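PDB 3DMH: probable ribosomal RNA small subunit methyltransferase from Thermus thermophilus, which probably methylates the exocyclic N2 of a guanosine in 16S ribosomal RNA, using S-adenosylmethionine as the methyl donor. Local coordinates for residues A108-R113 with Q119-A124; A124-L129 with A154-G159; K143-Y148 with R169-E174. All coordinates share one frame; numbering follows the deposited sequence.

All three contacts are largely buried, lie away from bound S-adenosylmethionine and guanosine, and belong to the first of two mixed sheets that share the strand order 3-2-1-4-5-7-6. Every touching residue of interaction 2 is buried, whereas Leu109 in interaction 1 and Arg169 in interaction 3 are partly exposed. Helix 115-128 serves interactions 1 and 2; helix 145-156 serves interaction 3 near its start and interaction 2 at its end. Leu122 and Leu155 join interactions 1 and 2 by packing, while Leu109 lies against Phe145 and Tyr148 of interaction 3. Chemistry follows place: interaction 1 adds a polar loop end holding a sulfate, interaction 2 is purely aliphatic, and interaction 3 sets an aromatic ring on a strand.

Interaction 1 (A108-R113 with Q119-A124); sequences ALPAGR and QASLVA. With SO4 (sulfate ion), chain C.
Leu109 and Ser121 are the pair whose CA atoms lie nearest, 8.2 Å apart, so side chains must bridge the gap between the loop after strand 102-108 and helix 115-128. Pro110 is the centre of an inverse gamma turn, closed by a weak bond from Ala111 N to Leu109 O, and a short 3-10 segment follows.

Two light contacts link the segments; Val118 and Tyr117 also touch the loop. Leu109 CD2 meets Leu122 CD2 at 4.4 Å, methyl against methyl, while Pro110 lays CG 4.0 Å from Ser121 OG. Ser121 turns OG back beside its own backbone N (chi1 -66°), where it bonds to Tyr117 O one helical turn earlier; its polarity is thus met within the helix, and a small serine leaves room for the rigid proline ring.

The loop also holds a sulfate, probably from the crystallisation liquor. Arg113 grips it with one edge of its guanidinium: NE bonds to sulfate O2 at 2.9 Å and NH2 to sulfate O1 at 3.0 Å. Both bonds are nearly straight (163° and 166°). Gly112 N adds a bond to sulfate O3 at 2.9 Å, an oxygen that a side chain here would crowd. Arg113 NH2 also bonds to Asn53 OD1, which is likely to help fix the guanidinium's rotation. The two segments thus meet by van der Waals contact alone, without a hydrogen bond, while Gly112 and Arg113 bind the anion.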
loop_
_atom_site.group_PDB
_atom_site.type_symbol
_atom_site.label_atom_id
_atom_site.label_comp_id
_atom_site.label_asym_id
_atom_site.label_seq_id
_atom_site.Cartn_x
_atom_site.Cartn_y
_atom_site.Cartn_z
ATOM N N ALA A 108 -14.419 -5.870 -0.333
ATOM C CA ALA A 108 -14.462 -4.580 -1.008
ATOM C C ALA A 108 -13.416 -4.647 -2.131
ATOM O O ALA A 108 -12.230 -4.873 -1.871
ATOM C CB ALA A 108 -14.137 -3.449 -0.020
ATOM N N LEU A 109 -13.858 -4.501 -3.372
ATOM C CA LEU A 109 -12.948 -4.617 -4.512
ATOM C C LEU A 109 -11.791 -3.630 -4.432
ATOM O O LEU A 109 -12.019 -2.417 -4.370
ATOM C CB LEU A 109 -13.706 -4.375 -5.808
ATOM C CG LEU A 109 -14.573 -5.573 -6.169
ATOM C CD1 LEU A 109 -15.717 -5.141 -7.115
ATOM C CD2 LEU A 109 -13.727 -6.642 -6.804
ATOM N N PRO A 110 -10.548 -4.153 -4.418
ATOM C CA PRO A 110 -9.367 -3.281 -4.366
ATOM C C PRO A 110 -9.030 -2.739 -5.761
ATOM O O PRO A 110 -7.926 -2.962 -6.274
ATOM C CB PRO A 110 -8.271 -4.220 -3.835
ATOM C CG PRO A 110 -8.662 -5.580 -4.370
ATOM C CD PRO A 110 -10.184 -5.591 -4.393
ATOM N N ALA A 111 -9.983 -2.023 -6.357
ATOM C CA ALA A 111 -9.894 -1.645 -7.775
ATOM C C ALA A 111 -8.685 -0.763 -8.063
ATOM O O ALA A 111 -8.114 -0.818 -9.164
ATOM C CB ALA A 111 -11.177 -0.953 -8.208
ATOM N N GLY A 112 -8.309 0.052 -7.081
ATOM C CA GLY A 112 -7.187 0.980 -7.256
ATOM C C GLY A 112 -5.847 0.290 -7.436
ATOM O O GLY A 112 -4.910 0.891 -7.975
ATOM N N ARG A 113 -5.764 -0.969 -7.017
ATOM C CA ARG A 113 -4.568 -1.777 -7.213
ATOM C C ARG A 113 -4.526 -2.545 -8.553
ATOM O O ARG A 113 -3.548 -3.235 -8.846
ATOM C CB ARG A 113 -4.355 -2.695 -6.004
ATOM C CG ARG A 113 -3.717 -1.938 -4.824
ATOM C CD ARG A 113 -3.788 -2.745 -3.561
ATOM N NE ARG A 113 -5.047 -2.527 -2.849
ATOM C CZ ARG A 113 -5.330 -3.008 -1.634
ATOM N NH1 ARG A 113 -4.454 -3.736 -0.960
ATOM N NH2 ARG A 113 -6.493 -2.729 -1.082
ATOM N N GLN A 119 -8.122 -9.738 -9.525
ATOM C CA GLN A 119 -8.379 -11.113 -9.952
ATOM C C GLN A 119 -7.853 -12.128 -8.946
ATOM O O GLN A 119 -8.527 -13.120 -8.637
ATOM C CB GLN A 119 -7.759 -11.383 -11.333
ATOM C CG GLN A 119 -8.076 -12.778 -11.878
ATOM C CD GLN A 119 -9.540 -12.948 -12.241
ATOM O OE1 GLN A 119 -10.249 -11.966 -12.477
ATOM N NE2 GLN A 119 -10.003 -14.198 -12.287
ATOM N N ALA A 120 -6.651 -11.864 -8.436
ATOM C CA ALA A 120 -6.035 -12.720 -7.430
ATOM C C ALA A 120 -6.905 -12.742 -6.177
ATOM O O ALA A 120 -7.063 -13.786 -5.540
ATOM C CB ALA A 120 -4.638 -12.213 -7.085
ATOM N N SER A 121 -7.465 -11.582 -5.838
ATOM C CA SER A 121 -8.376 -11.461 -4.686
ATOM C C SER A 121 -9.679 -12.234 -4.880
ATOM O O SER A 121 -10.168 -12.886 -3.946
ATOM C CB SER A 121 -8.678 -9.994 -4.372
ATOM O OG SER A 121 -7.489 -9.334 -3.928
ATOM N N LEU A 122 -10.222 -12.168 -6.098
ATOM C CA LEU A 122 -11.436 -12.918 -6.442
ATOM C C LEU A 122 -11.205 -14.419 -6.339
ATOM O O LEU A 122 -12.027 -15.139 -5.770
ATOM C CB LEU A 122 -11.920 -12.549 -7.848
ATOM C CG LEU A 122 -12.532 -11.147 -7.987
ATOM C CD1 LEU A 122 -12.820 -10.815 -9.452
ATOM C CD2 LEU A 122 -13.792 -11.007 -7.131
ATOM N N VAL A 123 -10.089 -14.893 -6.894
ATOM C CA VAL A 123 -9.770 -16.323 -6.801
ATOM C C VAL A 123 -9.494 -16.749 -5.356
ATOM O O VAL A 123 -9.938 -17.818 -4.926
ATOM C CB VAL A 123 -8.595 -16.713 -7.713
ATOM C CG1 VAL A 123 -8.338 -18.205 -7.619
ATOM C CG2 VAL A 123 -8.904 -16.327 -9.152
ATOM N N ALA A 124 -8.778 -15.914 -4.594
ATOM C CA ALA A 124 -8.554 -16.210 -3.182
ATOM C C ALA A 124 -9.893 -16.377 -2.461
ATOM O O ALA A 124 -10.043 -17.262 -1.609
ATOM C CB ALA A 124 -7.747 -15.098 -2.526
HETATM S S SO4 C . -7.939 0.091 -3.248
HETATM O O1 SO4 C . -8.437 -0.745 -2.141
HETATM O O2 SO4 C . -6.802 -0.527 -3.917
HETATM O O3 SO4 C . -9.014 0.251 -4.247
HETATM O O4 SO4 C . -7.573 1.393 -2.699
#

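Interaction 2 (A124-L129 with A154-G159); sequences AAARAL and ALLGYG
Ala126 and Leu156 bring the ends of helices 115-128 and 145-156 together, their CA atoms only 6.5 Å apart. In this Rossmann-like methyltransferase fold, helix 115-128 is the crossover of a beta-alpha-beta unit joining the parallel strands 102-108 and 133-140, and helix 145-156 follows the second of these strands.

Alanine suits the close approach, since a single methyl lets the neighbouring backbone come near. Leu156 fills the space with one branch: its CD2 lies 4.0 Å from Ala126 CB and equally near Ala126 CA, covering backbone as well as side chain. Its CG stands beside the backbone N (chi1 -67°), the usual choice for a leucine on a helix. Leu129, the first residue to leave helical geometry, meets the same methyl, the two leucine side chains crossing at about a right angle. On the sheet side, Leu156 packs on Leu135 of strand 133-140 and Leu129 on Val105 of strand 102-108.

Gly157 ends helix 145-156 with a positive phi of 144°, where a beta carbon would run into the carbonyl oxygen of Leu156. At the C-terminal end of helix 115-128, Lys175 NZ hydrogen-bonds Ala126 O and Leu129 O. Across the contact Leu129 CD1 lies 4.0 Å from Leu156 CD2.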
loop_
_atom_site.group_PDB
_atom_site.type_symbol
_atom_site.label_atom_id
_atom_site.label_comp_id
_atom_site.label_asym_id
_atom_site.label_seq_id
_atom_site.Cartn_x
_atom_site.Cartn_y
_atom_site.Cartn_z
ATOM N N ALA A 124 -8.778 -15.914 -4.594
ATOM C CA ALA A 124 -8.554 -16.210 -3.182
ATOM C C ALA A 124 -9.893 -16.377 -2.461
ATOM O O ALA A 124 -10.043 -17.262 -1.609
ATOM C CB ALA A 124 -7.747 -15.098 -2.526
ATOM N N ALA A 125 -10.849 -15.502 -2.776
ATOM C CA ALA A 125 -12.180 -15.563 -2.152
ATOM C C ALA A 125 -12.867 -16.885 -2.478
ATOM O O ALA A 125 -13.386 -17.559 -1.595
ATOM C CB ALA A 125 -13.045 -14.396 -2.588
ATOM N N ALA A 126 -12.846 -17.247 -3.759
ATOM C CA ALA A 126 -13.452 -18.504 -4.223
ATOM C C ALA A 126 -12.808 -19.726 -3.549
ATOM O O ALA A 126 -13.507 -20.654 -3.126
ATOM C CB ALA A 126 -13.385 -18.598 -5.743
ATOM N N ARG A 127 -11.483 -19.703 -3.427
ATOM C CA ARG A 127 -10.736 -20.781 -2.776
ATOM C C ARG A 127 -10.988 -20.865 -1.267
ATOM O O ARG A 127 -11.060 -21.968 -0.710
ATOM C CB ARG A 127 -9.238 -20.636 -3.067
ATOM C CG ARG A 127 -8.910 -20.723 -4.560
ATOM C CD ARG A 127 -7.404 -20.758 -4.849
ATOM N NE ARG A 127 -6.727 -21.856 -4.161
ATOM C CZ ARG A 127 -6.649 -23.099 -4.632
ATOM N NH1 ARG A 127 -7.203 -23.409 -5.799
ATOM N NH2 ARG A 127 -6.017 -24.032 -3.930
ATOM N N ALA A 128 -11.125 -19.708 -0.611
ATOM C CA ALA A 128 -11.322 -19.658 0.834
ATOM C C ALA A 128 -12.636 -20.272 1.285
ATOM O O ALA A 128 -12.730 -20.792 2.399
ATOM C CB ALA A 128 -11.233 -18.204 1.314
ATOM N N LEU A 129 -13.651 -20.157 0.439
ATOM C CA LEU A 129 -14.994 -20.618 0.755
ATOM C C LEU A 129 -15.113 -22.136 0.693
ATOM O O LEU A 129 -14.582 -22.772 -0.218
ATOM C CB LEU A 129 -16.017 -19.985 -0.209
ATOM C CG LEU A 129 -16.341 -18.493 0.021
ATOM C CD1 LEU A 129 -17.222 -17.969 -1.115
ATOM C CD2 LEU A 129 -17.007 -18.265 1.372
ATOM N N ALA A 154 -18.860 -15.953 -12.630
ATOM C CA ALA A 154 -18.251 -17.041 -13.396
ATOM C C ALA A 154 -17.431 -17.962 -12.496
ATOM O O ALA A 154 -17.424 -19.178 -12.669
ATOM C CB ALA A 154 -17.391 -16.487 -14.519
ATOM N N LEU A 155 -16.751 -17.373 -11.514
ATOM C CA LEU A 155 -15.919 -18.152 -10.599
ATOM C C LEU A 155 -16.721 -19.009 -9.619
ATOM O O LEU A 155 -16.277 -20.106 -9.262
ATOM C CB LEU A 155 -14.969 -17.232 -9.817
ATOM C CG LEU A 155 -13.772 -16.636 -10.562
ATOM C CD1 LEU A 155 -13.140 -15.533 -9.720
ATOM C CD2 LEU A 155 -12.746 -17.706 -10.909
ATOM N N LEU A 156 -17.875 -18.493 -9.174
ATOM C CA LEU A 156 -18.637 -19.058 -8.041
ATOM C C LEU A 156 -19.976 -19.722 -8.388
ATOM O O LEU A 156 -20.207 -20.880 -8.006
ATOM C CB LEU A 156 -18.917 -17.971 -6.992
ATOM C CG LEU A 156 -17.690 -17.438 -6.266
ATOM C CD1 LEU A 156 -17.973 -16.029 -5.747
ATOM C CD2 LEU A 156 -17.298 -18.371 -5.141
ATOM N N GLY A 157 -20.859 -18.961 -9.050
ATOM C CA GLY A 157 -22.277 -19.345 -9.276
ATOM C C GLY A 157 -23.250 -18.164 -9.210
ATOM O O GLY A 157 -22.921 -17.058 -9.672
ATOM N N TYR A 158 -24.434 -18.379 -8.625
ATOM C CA TYR A 158 -25.473 -17.336 -8.533
ATOM C C TYR A 158 -24.942 -16.129 -7.781
ATOM O O TYR A 158 -24.426 -16.251 -6.667
ATOM C CB TYR A 158 -26.739 -17.864 -7.850
ATOM C CG TYR A 158 -27.853 -16.857 -7.522
ATOM C CD1 TYR A 158 -28.833 -16.515 -8.467
ATOM C CD2 TYR A 158 -27.950 -16.292 -6.243
ATOM C CE1 TYR A 158 -29.884 -15.619 -8.155
ATOM C CE2 TYR A 158 -28.984 -15.403 -5.917
ATOM C CZ TYR A 158 -29.946 -15.066 -6.871
ATOM O OH TYR A 158 -30.962 -14.187 -6.525
ATOM N N GLY A 159 -25.061 -14.974 -8.412
ATOM C CA GLY A 159 -24.746 -13.720 -7.764
ATOM C C GLY A 159 -25.831 -12.735 -8.102
ATOM O O GLY A 159 -26.375 -12.756 -9.219
#

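Interaction 3 (K143-Y148 with R169-E174); sequences KGFERY and RVALLE
Arg169, early in strand 168-174, meets Phe145 in the first turn of helix 145-156 with its aliphatic part rather than its charge. CB sits over the middle of the ring, 3.5 Å from the Phe145 centroid and 14° off the ring normal, a CH-pi contact, and Arg169 CG adds to it 3.7 Å from Phe145 CD2. The chain then bends at chi2 and leads the guanidinium off, its plane 55° from that of the ring; NH1 bonds to Gly166 O. Arginine suits this place because its methylenes can cover the ring while its charge stays at the margin. Glu146 OE2, at the edge of the same ring, forms a salt bridge with Lys141 and remains 4.8 Å from Arg169 NE, a distance at which attraction would probably be modest.

Val170 points away from the helix and packs on Tyr136 and Ala138. Ala171 turns back, its CB at the ring edge, 4.0 Å from Phe145 CZ; a small residue leaves room for the ring's edge. Leu173, two residues on, faces the helix too, but packs farther along, on Ala152 and Leu156.

The ring reaches the strand because Phe145 CG is anti to the backbone N (chi1 179°). Just before it, Gly144 occupies the N-cap position with positive phi, where a side chain would collide with Tyr148 CE2. Replacing Phe145 by alanine would remove the ring and is likely to leave Arg169 CB and Ala171 CB without their aromatic partner, opening a gap between helix and strand.

Strand 168-174 runs antiparallel between strands 133-140 and 159-165, the inserted seventh strand that distinguishes the class I methyltransferase sheet from the classical Rossmann fold.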
loop_
_atom_site.group_PDB
_atom_site.type_symbol
_atom_site.label_atom_id
_atom_site.label_comp_id
_atom_site.label_asym_id
_atom_site.label_seq_id
_atom_site.Cartn_x
_atom_site.Cartn_y
_atom_site.Cartn_z
ATOM N N LYS A 143 -15.479 2.053 -11.276
ATOM C CA LYS A 143 -14.186 1.409 -11.048
ATOM C C LYS A 143 -14.295 -0.109 -11.189
ATOM O O LYS A 143 -13.862 -0.868 -10.311
ATOM C CB LYS A 143 -13.599 1.809 -9.690
ATOM C CG LYS A 143 -13.395 3.305 -9.549
ATOM C CD LYS A 143 -12.804 3.644 -8.205
ATOM C CE LYS A 143 -12.770 5.136 -7.974
ATOM N NZ LYS A 143 -12.214 5.413 -6.618
ATOM N N GLY A 144 -14.903 -0.536 -12.294
ATOM C CA GLY A 144 -14.897 -1.937 -12.708
ATOM C C GLY A 144 -15.859 -2.908 -12.045
ATOM O O GLY A 144 -15.783 -4.108 -12.311
ATOM N N PHE A 145 -16.788 -2.422 -11.226
ATOM C CA PHE A 145 -17.701 -3.346 -10.528
ATOM C C PHE A 145 -18.396 -4.363 -11.445
ATOM O O PHE A 145 -18.465 -5.556 -11.131
ATOM C CB PHE A 145 -18.757 -2.632 -9.669
ATOM C CG PHE A 145 -19.704 -3.591 -8.989
ATOM C CD1 PHE A 145 -19.341 -4.216 -7.798
ATOM C CD2 PHE A 145 -20.927 -3.919 -9.572
ATOM C CE1 PHE A 145 -20.197 -5.131 -7.179
ATOM C CE2 PHE A 145 -21.783 -4.830 -8.960
ATOM C CZ PHE A 145 -21.415 -5.437 -7.757
ATOM N N GLU A 146 -18.920 -3.905 -12.575
ATOM C CA GLU A 146 -19.667 -4.823 -13.429
ATOM C C GLU A 146 -18.766 -5.921 -13.984
ATOM O O GLU A 146 -19.149 -7.090 -13.979
ATOM C CB GLU A 146 -20.457 -4.093 -14.520
ATOM C CG GLU A 146 -21.672 -3.312 -13.980
ATOM C CD GLU A 146 -22.673 -4.155 -13.154
ATOM O OE1 GLU A 146 -22.765 -5.396 -13.337
ATOM O OE2 GLU A 146 -23.387 -3.556 -12.316
ATOM N N ARG A 147 -17.556 -5.546 -14.407
ATOM C CA ARG A 147 -16.572 -6.509 -14.904
ATOM C C ARG A 147 -16.163 -7.522 -13.829
ATOM O O ARG A 147 -16.121 -8.732 -14.093
ATOM C CB ARG A 147 -15.361 -5.783 -15.530
ATOM C CG ARG A 147 -14.036 -6.568 -15.579
ATOM C CD ARG A 147 -12.959 -5.844 -16.418
ATOM N NE ARG A 147 -11.955 -5.108 -15.652
ATOM C CZ ARG A 147 -12.032 -3.812 -15.369
ATOM N NH1 ARG A 147 -13.086 -3.106 -15.764
ATOM N NH2 ARG A 147 -11.067 -3.224 -14.694
ATOM N N TYR A 148 -15.897 -7.030 -12.616
ATOM C CA TYR A 148 -15.438 -7.902 -11.545
ATOM C C TYR A 148 -16.556 -8.790 -11.011
ATOM O O TYR A 148 -16.318 -9.956 -10.687
ATOM C CB TYR A 148 -14.782 -7.083 -10.433
ATOM C CG TYR A 148 -13.519 -6.361 -10.875
ATOM C CD1 TYR A 148 -12.508 -7.034 -11.573
ATOM C CD2 TYR A 148 -13.321 -5.012 -10.560
ATOM C CE1 TYR A 148 -11.321 -6.365 -11.957
ATOM C CE2 TYR A 148 -12.148 -4.338 -10.938
ATOM C CZ TYR A 148 -11.153 -5.026 -11.634
ATOM O OH TYR A 148 -9.987 -4.365 -12.004
ATOM N N ARG A 169 -22.118 -0.458 -5.279
ATOM C CA ARG A 169 -22.881 -1.709 -5.289
ATOM C C ARG A 169 -22.332 -2.671 -4.253
ATOM O O ARG A 169 -21.123 -2.689 -4.001
ATOM C CB ARG A 169 -22.760 -2.400 -6.648
ATOM C CG ARG A 169 -23.363 -1.659 -7.835
ATOM C CD ARG A 169 -24.877 -1.623 -7.729
ATOM N NE ARG A 169 -25.502 -0.949 -8.872
ATOM C CZ ARG A 169 -25.638 0.371 -8.999
ATOM N NH1 ARG A 169 -25.201 1.195 -8.057
ATOM N NH2 ARG A 169 -26.229 0.869 -10.083
ATOM N N VAL A 170 -23.231 -3.475 -3.685
ATOM C CA VAL A 170 -22.864 -4.712 -2.989
ATOM C C VAL A 170 -23.648 -5.848 -3.624
ATOM O O VAL A 170 -24.866 -5.726 -3.829
ATOM C CB VAL A 170 -23.214 -4.689 -1.493
ATOM C CG1 VAL A 170 -22.689 -5.965 -0.807
ATOM C CG2 VAL A 170 -22.653 -3.448 -0.815
ATOM N N ALA A 171 -22.936 -6.922 -3.953
ATOM C CA ALA A 171 -23.543 -8.158 -4.412
ATOM C C ALA A 171 -23.277 -9.306 -3.454
ATOM O O ALA A 171 -22.283 -9.307 -2.717
ATOM C CB ALA A 171 -23.048 -8.512 -5.799
ATOM N N LEU A 172 -24.173 -10.289 -3.489
ATOM C CA LEU A 172 -24.003 -11.519 -2.732
ATOM C C LEU A 172 -23.943 -12.689 -3.709
ATOM O O LEU A 172 -24.774 -12.781 -4.626
ATOM C CB LEU A 172 -25.144 -11.687 -1.728
ATOM C CG LEU A 172 -25.062 -12.860 -0.744
ATOM C CD1 LEU A 172 -23.754 -12.846 0.066
ATOM C CD2 LEU A 172 -26.269 -12.822 0.184
ATOM N N LEU A 173 -22.953 -13.556 -3.515
ATOM C CA LEU A 173 -22.744 -14.725 -4.386
ATOM C C LEU A 173 -22.569 -16.023 -3.606
ATOM O O LEU A 173 -22.164 -16.004 -2.443
ATOM C CB LEU A 173 -21.527 -14.513 -5.303
ATOM C CG LEU A 173 -21.455 -13.270 -6.201
ATOM C CD1 LEU A 173 -20.643 -12.145 -5.550
ATOM C CD2 LEU A 173 -20.835 -13.634 -7.528
ATOM N N GLU A 174 -22.867 -17.147 -4.270
ATOM C CA GLU A 174 -22.767 -18.478 -3.668
ATOM C C GLU A 174 -21.737 -19.334 -4.410
ATOM O O GLU A 174 -21.747 -19.381 -5.641
ATOM C CB GLU A 174 -24.136 -19.174 -3.716
ATOM C CG GLU A 174 -24.173 -20.493 -2.984
ATOM C CD GLU A 174 -25.555 -21.146 -2.985
ATOM O OE1 GLU A 174 -26.572 -20.418 -3.001
ATOM O OE2 GLU A 174 -25.620 -22.389 -2.957
#